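Local coordinates for protein glycine oxidase (Bacillus cereus ATCC 14579, PDB 7CYX) that probably catalyses the FAD-dependent oxidation of glycine by oxygen to glyoxylate, ammonium and hydrogen peroxide, a step linked to thiamine diphosphate biosynthesis, at residues 8-13 against 202-207; 135-140 against 289-294; 152-157 against 254-259; 227-232 against 266-271. All coordinates share one frame; numbering follows the deposited sequence.

How the contacts relate
Contact 1 is the buried one, two parallel strands of the nucleotide-binding sheet, held by main-chain bonds and apolar branches beside the FAD adenine. Contacts 3 and 4 are partly buried and share the second large sheet, in which strands 251-256 and 260-269 are neighbours; their chemistry is more polar, with a lysine end held by a ring nitrogen and a carbonyl in contact 3, and one paired with a carboxylate in contact 4. Contact 2, also partly buried, lies across the chain's centre from contact 1, about 44 Å away between centres, and joins a loop to helix 278-291 by one main-chain bond and apolar side chains. That same helix packs on T266 and K268 of contact 4.

Contact 1: residues 8-13 against 202-207; sequences AIIGGG and EKVVIA. With FAD (flavin-adenine dinucleotide), chain C.
I10 N gives V205 O a short, nearly straight hydrogen bond (2.7 Å, N-H...O 171°), with the donor almost on the line of the carbonyl. It joins neighbouring parallel strands of a Rossmann-type sheet, 5-10 and 203-206, in the FAD-binding part of the fold. Upstream, V205 N donates to A8 O at 3.0 Å. A8 O and I10 N thus take the N-H and the C=O of V205, and A8 N adds a bond to K203 O at 3.1 Å. I9 CA lies 3.5 Å from V205 O in a CA-H...O contact. Small and beta-branched residues suit this buried pairing. A8, I10, V204 and I206 share one face, where I10 CD1 meets V204 CG1 at 4.1 Å, and I9 and V205 share the other, facing helix 14-25 and helix 341-352. Beyond the strand comes a glycine-rich turn consistent with GxGxxG. The positive phi of G11 (113°) suits glycine, and the lack of a side chain lets A207 O come close to its CA. G13, at the N-cap of the next helix, brings its CA to 3.3 Å from FAD O2P. I10 CG2, anti to the backbone N, faces the adenine, 3.7 Å from FAD N1A.

Contact 2: residues 135-140 against 289-294; sequences PYLSES and YTILPA
With OG anti to its backbone N (chi1 166°), S138 turns its hydroxyl forward, beside its own carbonyl carbon, toward S140 N while its CB presses on T290 O; L137, with CG beside the backbone N (chi1 -86°), brings CD2 alongside I291, near its CG2 and carbonyl O. The hydroxyl makes an ST turn: S138 OG accepts from S140 N at 2.7 Å. This turn belongs to the loop between helix 127-133 and strand 143-147, and it rests on the region around the end of helix 278-291, with a short 3-10 segment at P293 and A294. One main-chain hydrogen bond joins the two parts, S138 N to I291 O at 2.9 Å. It is fairly straight at the hydrogen (163°), yet the donor sits well above the carbonyl plane. Serine suits the place because it is small enough for its CB to lie 3.0 Å from T290 O and still closes its own turn. Q100 NE2 bonds both S140 OG and T290 OG1, and the latter also bonds R287 O. On the apolar side L137 and I291 run side by side, CD2 to CG2 3.5 Å, both leaning on I246. Y136 lies further along, its CB 3.8 Å from L292 CD2. The tyrosine ring is met obliquely by the methyl group of A294, with CB 4.0 Å from Y136 CD1.

Contact 3: residues 152-157 against 254-259; sequences HVIAPE and TPKRGG
K256 reaches across to H152, V153 and I154 with a chain that leaves CB, bends once, about the CB-CG bond (chi2 -65°), and then runs extended to its tip. Its CD slides past I154 CG1 at 4.2 Å, and CE lies in the ring plane of H152, at the ring's edge. At the end NZ bonds V153 O at 2.7 Å, approaching from above the carbonyl plane. It also bonds H152 ND1 at 3.0 Å, this time in the ring plane, so that ND1 acts as acceptor. A third acceptor, A47 O, completes the grip on the ammonium group and ties it to a segment that binds FAD. A long, flexible lysine suits the place, since it can carry one charge between a ring nitrogen and two main-chain oxygens.

The contact joins the end of strand 251-256, in the large mixed sheet, to the start of helix 155-168, for which I154 is the N-cap. H152 holds its ring in the crowded position between backbone N and carbonyl carbon (chi1 51°), which turns it toward the strand. There T254 CG2 comes tip to tip with ND1 at 3.6 Å, and CE1 stands 3.2 Å from P255 O. T254 also touches L49, another FAD-binding residue.

I154 serves a second partner. Its CD1 sits over the centre of one face of the R257 guanidinium, 3.4 Å from CZ, and the side chains cross at about a right angle. Isoleucine suits this place: its apolar delta methyl can rest on the flat guanidinium while CG1 lies against the K256 chain. R257 also packs on G85 of the second subunit and has a long, weak ion pair with D87. E157 CG lies 4.0 Å from R257 NH1.

Contact 4: residues 227-232 against 266-271; sequences PVKGEV and TMKPHT
An antiparallel pairing of strands 225-236 and 260-269, neighbours in the large mixed sheet beside FAD, brings P227-V232 against T266-T271. K229 and K268 are the hydrogen-bonded pair: K229 N reaches K268 O and K268 N reaches K229 O, each at 2.9 Å. V228 and P269 form the adjacent non-hydrogen-bonded pair. V228 spreads its branches, CG1 meeting M267 CG at 3.6 Å and CG2 meeting P269 CB. G230, without a side chain, lets T266 O come to 3.1 Å from its CA.

The polar work is done by T266 and E231. T266 OG1, placed between backbone N and carbonyl carbon (chi1 62°), accepts from E231 N at 3.1 Å and donates to E231 OE1 at 2.8 Å, OE1 receiving it on its anti lone pair. K268, extended beyond CG, adds a salt bridge, its NZ 3.0 Å from E231 OE1 and also near OE2, though the hydrogen bonds within it are weak. S280 OG and Q277 N hold the carboxylate from outside. K229 runs alongside K268, its NZ 3.9 Å from K268 NZ and bonded to T275 O and Q277 OE1. Two ammonium groups so close probably favour an ionised E231, whose negative charge would offset part of their repulsion.

Contact 1: residues 8-13 against 202-207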
loop_
_atom_site.group_PDB
_atom_site.type_symbol
_atom_site.label_atom_id
_atom_site.label_comp_id
_atom_site.label_asym_id
_atom_site.label_seq_id
_atom_site.Cartn_x
_atom_site.Cartn_y
_atom_site.Cartn_z
ATOM N N ALA A 8 -8.560 23.579 -14.240
ATOM C CA ALA A 8 -7.456 22.709 -14.663
ATOM C C ALA A 8 -6.253 22.950 -13.745
ATOM O O ALA A 8 -5.913 24.101 -13.440
ATOM C CB ALA A 8 -7.087 22.966 -16.096
ATOM N N ILE A 9 -5.629 21.853 -13.311
ATOM C CA ILE A 9 -4.465 21.865 -12.442
ATOM C C ILE A 9 -3.297 21.296 -13.255
ATOM O O ILE A 9 -3.377 20.199 -13.791
ATOM C CB ILE A 9 -4.755 21.073 -11.152
ATOM C CG1 ILE A 9 -5.916 21.708 -10.384
ATOM C CG2 ILE A 9 -3.517 20.913 -10.285
ATOM C CD1 ILE A 9 -6.540 20.823 -9.322
ATOM N N ILE A 10 -2.237 22.095 -13.372
ATOM C CA ILE A 10 -1.064 21.718 -14.104
ATOM C C ILE A 10 -0.135 21.003 -13.130
ATOM O O ILE A 10 0.504 21.647 -12.265
ATOM C CB ILE A 10 -0.392 22.939 -14.756
ATOM C CG1 ILE A 10 -1.391 23.730 -15.589
ATOM C CG2 ILE A 10 0.804 22.508 -15.585
ATOM C CD1 ILE A 10 -0.756 24.774 -16.459
ATOM N N GLY A 11 -0.091 19.673 -13.272
ATOM C CA GLY A 11 0.818 18.848 -12.511
ATOM C C GLY A 11 0.085 17.943 -11.542
ATOM O O GLY A 11 -0.788 18.414 -10.803
ATOM N N GLY A 12 0.505 16.670 -11.534
ATOM C CA GLY A 12 -0.106 15.572 -10.803
ATOM C C GLY A 12 0.775 15.031 -9.688
ATOM O O GLY A 12 0.621 13.865 -9.273
ATOM N N GLY A 13 1.664 15.876 -9.159
ATOM C CA GLY A 13 2.358 15.581 -7.896
ATOM C C GLY A 13 1.420 15.672 -6.696
ATOM O O GLY A 13 0.213 15.766 -6.844
ATOM N N GLU A 202 -11.793 27.717 -16.648
ATOM C CA GLU A 202 -12.028 29.105 -16.208
ATOM C C GLU A 202 -10.964 29.535 -15.187
ATOM O O GLU A 202 -10.806 30.725 -14.910
ATOM C CB GLU A 202 -13.428 29.254 -15.590
ATOM C CG GLU A 202 -14.550 29.450 -16.611
ATOM C CD GLU A 202 -15.891 29.885 -16.034
ATOM O OE1 GLU A 202 -15.964 31.026 -15.524
ATOM O OE2 GLU A 202 -16.858 29.075 -16.076
ATOM N N LYS A 203 -10.305 28.555 -14.568
ATOM C CA LYS A 203 -9.233 28.804 -13.633
ATOM C C LYS A 203 -8.130 27.784 -13.909
ATOM O O LYS A 203 -8.401 26.678 -14.382
ATOM C CB LYS A 203 -9.701 28.706 -12.177
ATOM C CG LYS A 203 -10.784 29.689 -11.750
ATOM C CD LYS A 203 -11.067 29.617 -10.259
ATOM C CE LYS A 203 -12.389 30.221 -9.832
ATOM N NZ LYS A 203 -12.691 31.476 -10.560
ATOM N N VAL A 204 -6.893 28.186 -13.618
ATOM C CA VAL A 204 -5.736 27.349 -13.755
ATOM C C VAL A 204 -4.971 27.402 -12.440
ATOM O O VAL A 204 -4.926 28.461 -11.828
ATOM C CB VAL A 204 -4.845 27.813 -14.915
ATOM C CG1 VAL A 204 -3.400 27.394 -14.718
ATOM C CG2 VAL A 204 -5.362 27.287 -16.238
ATOM N N VAL A 205 -4.376 26.268 -12.052
ATOM C CA VAL A 205 -3.378 26.221 -11.005
ATOM C C VAL A 205 -2.085 25.579 -11.532
ATOM O O VAL A 205 -2.083 24.443 -12.030
ATOM C CB VAL A 205 -3.883 25.469 -9.769
ATOM C CG1 VAL A 205 -2.890 25.616 -8.630
ATOM C CG2 VAL A 205 -5.272 25.935 -9.352
ATOM N N ILE A 206 -0.986 26.319 -11.365
ATOM C CA ILE A 206 0.355 25.894 -11.708
ATOM C C ILE A 206 0.931 25.124 -10.521
ATOM O O ILE A 206 1.328 25.743 -9.539
ATOM C CB ILE A 206 1.239 27.107 -12.066
ATOM C CG1 ILE A 206 0.684 27.902 -13.246
ATOM C CG2 ILE A 206 2.671 26.678 -12.341
ATOM C CD1 ILE A 206 1.421 29.202 -13.496
ATOM N N ALA A 207 0.993 23.791 -10.652
ATOM C CA ALA A 207 1.551 22.892 -9.667
ATOM C C ALA A 207 2.614 21.988 -10.307
ATOM O O ALA A 207 2.550 20.761 -10.172
ATOM C CB ALA A 207 0.430 22.068 -9.085
HETATM P PA FAD C . 6.252 17.073 -8.165
HETATM O O1A FAD C . 5.914 15.879 -7.363
HETATM O O2A FAD C . 7.562 17.050 -8.901
HETATM O O5B FAD C . 5.022 17.339 -9.109
HETATM C C5B FAD C . 5.168 18.154 -10.225
HETATM C C4B FAD C . 4.437 17.423 -11.319
HETATM O O4B FAD C . 4.122 18.358 -12.333
HETATM C C3B FAD C . 5.286 16.352 -11.967
HETATM O O3B FAD C . 4.564 15.106 -11.849
HETATM C C2B FAD C . 5.438 16.764 -13.428
HETATM O O2B FAD C . 5.218 15.657 -14.312
HETATM C C1B FAD C . 4.298 17.722 -13.603
HETATM N N9A FAD C . 4.482 18.757 -14.617
HETATM C C8A FAD C . 5.488 19.654 -14.648
HETATM N N7A FAD C . 5.345 20.477 -15.705
HETATM C C5A FAD C . 4.206 20.131 -16.326
HETATM C C6A FAD C . 3.488 20.619 -17.501
HETATM N N6A FAD C . 4.024 21.656 -18.181
HETATM N N1A FAD C . 2.351 19.973 -17.873
HETATM C C2A FAD C . 1.895 18.929 -17.170
HETATM N N3A FAD C . 2.509 18.425 -16.075
HETATM C C4A FAD C . 3.640 18.993 -15.613
HETATM N N1 FAD C . 9.132 16.544 1.673
HETATM C C2 FAD C . 8.687 16.384 2.960
HETATM O O2 FAD C . 7.702 17.090 3.282
HETATM N N3 FAD C . 9.261 15.518 3.832
HETATM C C4 FAD C . 10.286 14.733 3.436
HETATM O O4 FAD C . 10.829 13.880 4.186
HETATM C C4X FAD C . 10.821 14.889 2.059
HETATM N N5 FAD C . 11.865 14.176 1.620
HETATM C C5X FAD C . 12.315 14.317 0.357
HETATM C C6 FAD C . 13.377 13.540 -0.072
HETATM C C7 FAD C . 13.860 13.679 -1.361
HETATM C C7M FAD C . 15.036 12.842 -1.834
HETATM C C8 FAD C . 13.239 14.623 -2.284
HETATM C C8M FAD C . 13.739 14.781 -3.713
HETATM C C9 FAD C . 12.194 15.378 -1.859
HETATM C C9A FAD C . 11.695 15.273 -0.581
HETATM N N10 FAD C . 10.596 16.036 -0.162
HETATM C C10 FAD C . 10.164 15.862 1.173
HETATM C "C1'" FAD C . 9.972 17.084 -0.980
HETATM C "C2'" FAD C . 8.760 16.752 -1.791
HETATM O "O2'" FAD C . 9.100 15.656 -2.657
HETATM C "C3'" FAD C . 8.409 17.983 -2.606
HETATM O "O3'" FAD C . 8.567 19.218 -1.847
HETATM C "C4'" FAD C . 7.021 17.741 -3.213
HETATM O "O4'" FAD C . 6.967 16.442 -3.827
HETATM C "C5'" FAD C . 6.685 18.719 -4.306
HETATM O "O5'" FAD C . 5.506 18.249 -4.934
HETATM P P FAD C . 5.034 18.907 -6.305
HETATM O O1P FAD C . 5.181 20.384 -6.253
HETATM O O2P FAD C . 3.721 18.267 -6.667
HETATM O O3P FAD C . 6.267 18.406 -7.236
#

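Contact 2: residues 135-140 against 289-294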
loop_
_atom_site.group_PDB
_atom_site.type_symbol
_atom_site.label_atom_id
_atom_site.label_comp_id
_atom_site.label_asym_id
_atom_site.label_seq_id
_atom_site.Cartn_x
_atom_site.Cartn_y
_atom_site.Cartn_z
ATOM N N PRO A 135 17.627 -0.170 20.091
ATOM C CA PRO A 135 18.867 -0.865 20.437
ATOM C C PRO A 135 19.861 -1.090 19.288
ATOM O O PRO A 135 21.053 -1.290 19.554
ATOM C CB PRO A 135 18.386 -2.209 21.013
ATOM C CG PRO A 135 17.015 -2.428 20.399
ATOM C CD PRO A 135 16.442 -1.042 20.183
ATOM N N TYR A 136 19.413 -1.033 18.030
ATOM C CA TYR A 136 20.368 -1.275 16.931
ATOM C C TYR A 136 21.203 -0.017 16.659
ATOM O O TYR A 136 22.124 -0.050 15.841
ATOM C CB TYR A 136 19.665 -1.808 15.685
ATOM C CG TYR A 136 19.183 -3.235 15.800
ATOM C CD1 TYR A 136 20.010 -4.299 15.480
ATOM C CD2 TYR A 136 17.891 -3.516 16.212
ATOM C CE1 TYR A 136 19.561 -5.604 15.549
ATOM C CE2 TYR A 136 17.434 -4.817 16.316
ATOM C CZ TYR A 136 18.275 -5.867 15.986
ATOM O OH TYR A 136 17.825 -7.157 16.077
ATOM N N LEU A 137 20.923 1.074 17.375
ATOM C CA LEU A 137 21.604 2.313 17.096
ATOM C C LEU A 137 23.024 2.236 17.662
ATOM O O LEU A 137 23.262 1.578 18.661
ATOM C CB LEU A 137 20.814 3.505 17.639
ATOM C CG LEU A 137 19.745 4.051 16.693
ATOM C CD1 LEU A 137 18.813 5.040 17.386
ATOM C CD2 LEU A 137 20.376 4.709 15.480
ATOM N N SER A 138 23.946 2.875 16.934
ATOM C CA SER A 138 25.392 2.889 17.175
ATOM C C SER A 138 25.707 3.317 18.608
ATOM O O SER A 138 25.061 4.207 19.134
ATOM C CB SER A 138 26.060 3.829 16.201
ATOM O OG SER A 138 27.401 4.133 16.579
ATOM N N GLU A 139 26.768 2.727 19.168
ATOM C CA GLU A 139 27.379 3.199 20.412
ATOM C C GLU A 139 27.958 4.612 20.227
ATOM O O GLU A 139 28.215 5.294 21.216
ATOM C CB GLU A 139 28.439 2.207 20.903
ATOM C CG GLU A 139 27.852 0.897 21.418
ATOM C CD GLU A 139 27.147 0.966 22.774
ATOM O OE1 GLU A 139 26.699 -0.089 23.257
ATOM O OE2 GLU A 139 27.060 2.070 23.364
ATOM N N SER A 140 28.145 5.079 18.981
ATOM C CA SER A 140 28.729 6.423 18.755
ATOM C C SER A 140 27.756 7.550 19.132
ATOM O O SER A 140 28.179 8.687 19.303
ATOM C CB SER A 140 29.203 6.593 17.336
ATOM O OG SER A 140 28.121 6.839 16.448
ATOM N N TYR A 289 26.060 3.529 8.171
ATOM C CA TYR A 289 26.701 2.487 8.932
ATOM C C TYR A 289 27.136 3.047 10.299
ATOM O O TYR A 289 27.077 2.330 11.286
ATOM C CB TYR A 289 27.888 1.871 8.178
ATOM C CG TYR A 289 27.617 1.175 6.862
ATOM C CD1 TYR A 289 26.359 0.699 6.518
ATOM C CD2 TYR A 289 28.657 0.932 5.971
ATOM C CE1 TYR A 289 26.133 0.040 5.320
ATOM C CE2 TYR A 289 28.451 0.261 4.775
ATOM C CZ TYR A 289 27.179 -0.180 4.437
ATOM O OH TYR A 289 26.948 -0.833 3.253
ATOM N N THR A 290 27.564 4.313 10.350
ATOM C CA THR A 290 28.015 4.929 11.602
ATOM C C THR A 290 26.838 5.161 12.575
ATOM O O THR A 290 27.064 5.327 13.767
ATOM C CB THR A 290 28.720 6.275 11.387
ATOM O OG1 THR A 290 27.684 7.208 11.104
ATOM C CG2 THR A 290 29.756 6.300 10.282
ATOM N N ILE A 291 25.603 5.230 12.054
ATOM C CA ILE A 291 24.389 5.456 12.845
ATOM C C ILE A 291 23.789 4.104 13.258
ATOM O O ILE A 291 23.237 3.976 14.367
ATOM C CB ILE A 291 23.354 6.296 12.070
ATOM C CG1 ILE A 291 23.688 7.788 12.060
ATOM C CG2 ILE A 291 21.949 6.083 12.615
ATOM C CD1 ILE A 291 24.867 8.175 11.222
ATOM N N LEU A 292 23.867 3.121 12.356
ATOM C CA LEU A 292 23.047 1.908 12.423
ATOM C C LEU A 292 23.778 0.794 11.684
ATOM O O LEU A 292 23.437 0.466 10.548
ATOM C CB LEU A 292 21.675 2.184 11.791
ATOM C CG LEU A 292 20.496 1.408 12.362
ATOM C CD1 LEU A 292 19.245 1.582 11.501
ATOM C CD2 LEU A 292 20.835 -0.053 12.504
ATOM N N PRO A 293 24.797 0.186 12.326
ATOM C CA PRO A 293 25.688 -0.771 11.670
ATOM C C PRO A 293 25.006 -2.017 11.081
ATOM O O PRO A 293 25.442 -2.530 10.054
ATOM C CB PRO A 293 26.643 -1.210 12.786
ATOM C CG PRO A 293 26.587 -0.094 13.805
ATOM C CD PRO A 293 25.176 0.444 13.723
ATOM N N ALA A 294 23.941 -2.502 11.713
ATOM C CA ALA A 294 23.281 -3.695 11.207
ATOM C C ALA A 294 22.825 -3.517 9.746
ATOM O O ALA A 294 22.461 -4.507 9.123
ATOM C CB ALA A 294 22.110 -4.075 12.073
#

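Contact 3: residues 152-157 against 254-259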
loop_
_atom_site.group_PDB
_atom_site.type_symbol
_atom_site.label_atom_id
_atom_site.label_comp_id
_atom_site.label_asym_id
_atom_site.label_seq_id
_atom_site.Cartn_x
_atom_site.Cartn_y
_atom_site.Cartn_z
ATOM N N HIS A 152 5.436 10.317 9.994
ATOM C CA HIS A 152 5.688 10.395 8.546
ATOM C C HIS A 152 4.598 9.644 7.796
ATOM O O HIS A 152 3.776 8.985 8.420
ATOM C CB HIS A 152 7.063 9.807 8.241
ATOM C CG HIS A 152 7.257 8.457 8.824
ATOM N ND1 HIS A 152 7.522 7.364 8.056
ATOM C CD2 HIS A 152 7.194 8.019 10.093
ATOM C CE1 HIS A 152 7.637 6.310 8.831
ATOM N NE2 HIS A 152 7.440 6.685 10.076
ATOM N N VAL A 153 4.624 9.776 6.481
ATOM C CA VAL A 153 3.662 9.092 5.588
ATOM C C VAL A 153 4.433 8.501 4.412
ATOM O O VAL A 153 5.645 8.650 4.347
ATOM C CB VAL A 153 2.611 10.089 5.087
ATOM C CG1 VAL A 153 1.608 10.426 6.165
ATOM C CG2 VAL A 153 3.255 11.344 4.537
ATOM N N ILE A 154 3.721 7.796 3.552
ATOM C CA ILE A 154 4.333 7.269 2.311
ATOM C C ILE A 154 3.924 8.243 1.210
ATOM O O ILE A 154 2.791 8.173 0.754
ATOM C CB ILE A 154 3.886 5.825 2.064
ATOM C CG1 ILE A 154 4.415 4.920 3.170
ATOM C CG2 ILE A 154 4.334 5.352 0.699
ATOM C CD1 ILE A 154 3.554 3.740 3.444
ATOM N N ALA A 155 4.841 9.136 0.858
ATOM C CA ALA A 155 4.620 10.222 -0.113
ATOM C C ALA A 155 3.849 9.762 -1.346
ATOM O O ALA A 155 2.847 10.368 -1.643
ATOM C CB ALA A 155 5.930 10.854 -0.477
ATOM N N PRO A 156 4.296 8.755 -2.113
ATOM C CA PRO A 156 3.560 8.348 -3.311
ATOM C C PRO A 156 2.137 7.859 -2.997
ATOM O O PRO A 156 1.278 7.957 -3.839
ATOM C CB PRO A 156 4.366 7.207 -3.957
ATOM C CG PRO A 156 5.648 7.077 -3.135
ATOM C CD PRO A 156 5.540 7.995 -1.930
ATOM N N GLU A 157 1.912 7.278 -1.815
ATOM C CA GLU A 157 0.595 6.734 -1.476
ATOM C C GLU A 157 -0.357 7.893 -1.154
ATOM O O GLU A 157 -1.517 7.909 -1.591
ATOM C CB GLU A 157 0.699 5.722 -0.338
ATOM C CG GLU A 157 1.296 4.383 -0.747
ATOM C CD GLU A 157 0.844 3.819 -2.087
ATOM O OE1 GLU A 157 -0.155 3.077 -2.110
ATOM O OE2 GLU A 157 1.517 4.109 -3.102
ATOM N N THR A 254 14.817 6.033 7.663
ATOM C CA THR A 254 13.417 5.951 8.098
ATOM C C THR A 254 12.850 4.577 7.811
ATOM O O THR A 254 13.106 4.057 6.745
ATOM C CB THR A 254 12.531 6.894 7.290
ATOM O OG1 THR A 254 12.924 8.193 7.691
ATOM C CG2 THR A 254 11.064 6.735 7.598
ATOM N N PRO A 255 12.159 3.958 8.775
ATOM C CA PRO A 255 11.393 2.748 8.482
ATOM C C PRO A 255 10.188 3.081 7.596
ATOM O O PRO A 255 9.733 4.223 7.606
ATOM C CB PRO A 255 10.891 2.266 9.851
ATOM C CG PRO A 255 10.846 3.541 10.676
ATOM C CD PRO A 255 12.028 4.368 10.185
ATOM N N LYS A 256 9.709 2.077 6.852
ATOM C CA LYS A 256 8.434 2.099 6.163
ATOM C C LYS A 256 7.774 0.721 6.320
ATOM O O LYS A 256 8.478 -0.254 6.570
ATOM C CB LYS A 256 8.623 2.439 4.680
ATOM C CG LYS A 256 9.177 3.827 4.401
ATOM C CD LYS A 256 8.230 4.925 4.819
ATOM C CE LYS A 256 8.766 6.313 4.541
ATOM N NZ LYS A 256 7.883 7.351 5.126
ATOM N N ARG A 257 6.435 0.676 6.185
ATOM C CA ARG A 257 5.647 -0.548 6.103
ATOM C C ARG A 257 6.480 -1.638 5.429
ATOM O O ARG A 257 7.031 -1.417 4.321
ATOM C CB ARG A 257 4.458 -0.434 5.139
ATOM C CG ARG A 257 3.344 0.513 5.544
ATOM C CD ARG A 257 2.052 0.038 4.903
ATOM N NE ARG A 257 1.234 1.058 4.259
ATOM C CZ ARG A 257 1.231 1.296 2.953
ATOM N NH1 ARG A 257 0.421 2.225 2.477
ATOM N NH2 ARG A 257 2.053 0.638 2.144
ATOM N N GLY A 258 6.533 -2.805 6.064
ATOM C CA GLY A 258 6.977 -3.998 5.385
ATOM C C GLY A 258 8.473 -4.226 5.472
ATOM O O GLY A 258 9.059 -4.840 4.572
ATOM N N GLY A 259 9.085 -3.785 6.571
ATOM C CA GLY A 259 10.510 -4.060 6.851
ATOM C C GLY A 259 11.428 -3.405 5.827
ATOM O O GLY A 259 12.516 -3.933 5.535
#

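Contact 4: residues 227-232 against 266-271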
loop_
_atom_site.group_PDB
_atom_site.type_symbol
_atom_site.label_atom_id
_atom_site.label_comp_id
_atom_site.label_asym_id
_atom_site.label_seq_id
_atom_site.Cartn_x
_atom_site.Cartn_y
_atom_site.Cartn_z
ATOM N N PRO A 227 15.171 22.417 -9.951
ATOM C CA PRO A 227 15.382 21.140 -9.260
ATOM C C PRO A 227 16.642 21.029 -8.392
ATOM O O PRO A 227 17.745 21.327 -8.845
ATOM C CB PRO A 227 15.607 20.142 -10.419
ATOM C CG PRO A 227 16.249 21.000 -11.498
ATOM C CD PRO A 227 15.487 22.319 -11.388
ATOM N N VAL A 228 16.472 20.504 -7.180
ATOM C CA VAL A 228 17.601 20.145 -6.367
ATOM C C VAL A 228 17.586 18.625 -6.221
ATOM O O VAL A 228 16.760 18.067 -5.522
ATOM C CB VAL A 228 17.601 20.916 -5.035
ATOM C CG1 VAL A 228 18.754 20.499 -4.145
ATOM C CG2 VAL A 228 17.617 22.430 -5.278
ATOM N N LYS A 229 18.476 17.975 -6.985
ATOM C CA LYS A 229 18.448 16.546 -7.153
ATOM C C LYS A 229 18.804 15.926 -5.802
ATOM O O LYS A 229 19.635 16.440 -5.104
ATOM C CB LYS A 229 19.393 16.114 -8.281
ATOM C CG LYS A 229 19.925 14.689 -8.182
ATOM C CD LYS A 229 20.859 14.345 -9.328
ATOM C CE LYS A 229 21.218 12.872 -9.392
ATOM N NZ LYS A 229 22.145 12.564 -10.510
ATOM N N GLY A 230 18.118 14.842 -5.440
ATOM C CA GLY A 230 18.463 14.074 -4.234
ATOM C C GLY A 230 18.407 12.594 -4.520
ATOM O O GLY A 230 17.439 12.140 -5.145
ATOM N N GLU A 231 19.462 11.876 -4.104
ATOM C CA GLU A 231 19.621 10.465 -4.337
ATOM C C GLU A 231 19.358 9.753 -3.021
ATOM O O GLU A 231 19.817 10.233 -1.989
ATOM C CB GLU A 231 21.039 10.120 -4.801
ATOM C CG GLU A 231 21.313 10.452 -6.249
ATOM C CD GLU A 231 22.731 10.903 -6.532
ATOM O OE1 GLU A 231 23.165 11.884 -5.887
ATOM O OE2 GLU A 231 23.399 10.259 -7.384
ATOM N N VAL A 232 18.608 8.640 -3.085
ATOM C CA VAL A 232 18.280 7.876 -1.913
ATOM C C VAL A 232 18.379 6.373 -2.204
ATOM O O VAL A 232 18.293 5.923 -3.344
ATOM C CB VAL A 232 16.935 8.296 -1.292
ATOM C CG1 VAL A 232 16.254 9.419 -2.052
ATOM C CG2 VAL A 232 15.995 7.130 -1.064
ATOM N N THR A 266 21.375 12.934 -0.747
ATOM C CA THR A 266 22.334 13.884 -1.285
ATOM C C THR A 266 21.603 15.125 -1.786
ATOM O O THR A 266 20.385 15.110 -2.009
ATOM C CB THR A 266 23.138 13.344 -2.472
ATOM O OG1 THR A 266 22.242 13.029 -3.547
ATOM C CG2 THR A 266 23.985 12.164 -2.075
ATOM N N MET A 267 22.390 16.181 -1.999
ATOM C CA MET A 267 21.914 17.451 -2.481
ATOM C C MET A 267 22.753 17.856 -3.707
ATOM O O MET A 267 23.960 18.083 -3.593
ATOM C CB MET A 267 22.025 18.506 -1.374
ATOM C CG MET A 267 21.047 19.661 -1.543
ATOM S SD MET A 267 21.148 20.928 -0.236
ATOM C CE MET A 267 22.101 22.209 -1.056
ATOM N N LYS A 268 22.111 17.928 -4.882
ATOM C CA LYS A 268 22.768 18.336 -6.133
ATOM C C LYS A 268 21.906 19.368 -6.869
ATOM O O LYS A 268 21.090 19.034 -7.717
ATOM C CB LYS A 268 23.044 17.093 -6.975
ATOM C CG LYS A 268 24.196 16.205 -6.500
ATOM C CD LYS A 268 24.605 15.180 -7.566
ATOM C CE LYS A 268 25.264 13.918 -7.035
ATOM N NZ LYS A 268 25.145 12.775 -7.990
ATOM N N PRO A 269 22.096 20.680 -6.615
ATOM C CA PRO A 269 21.236 21.706 -7.194
ATOM C C PRO A 269 21.416 21.935 -8.706
ATOM O O PRO A 269 22.470 21.655 -9.246
ATOM C CB PRO A 269 21.615 22.970 -6.399
ATOM C CG PRO A 269 23.016 22.721 -5.890
ATOM C CD PRO A 269 23.170 21.228 -5.775
ATOM N N HIS A 270 20.341 22.417 -9.352
ATOM C CA HIS A 270 20.287 22.815 -10.771
ATOM C C HIS A 270 20.648 21.653 -11.705
ATOM O O HIS A 270 21.514 21.786 -12.559
ATOM C CB HIS A 270 21.137 24.073 -11.020
ATOM C CG HIS A 270 20.519 25.317 -10.468
ATOM N ND1 HIS A 270 20.980 25.933 -9.305
ATOM C CD2 HIS A 270 19.477 26.053 -10.908
ATOM C CE1 HIS A 270 20.243 26.987 -9.050
ATOM N NE2 HIS A 270 19.299 27.074 -10.012
ATOM N N THR A 271 19.942 20.527 -11.567
ATOM C CA THR A 271 19.972 19.491 -12.600
ATOM C C THR A 271 18.685 18.667 -12.520
ATOM O O THR A 271 18.204 18.378 -11.440
ATOM C CB THR A 271 21.227 18.618 -12.482
ATOM O OG1 THR A 271 21.283 17.728 -13.591
ATOM C CG2 THR A 271 21.263 17.767 -11.237
#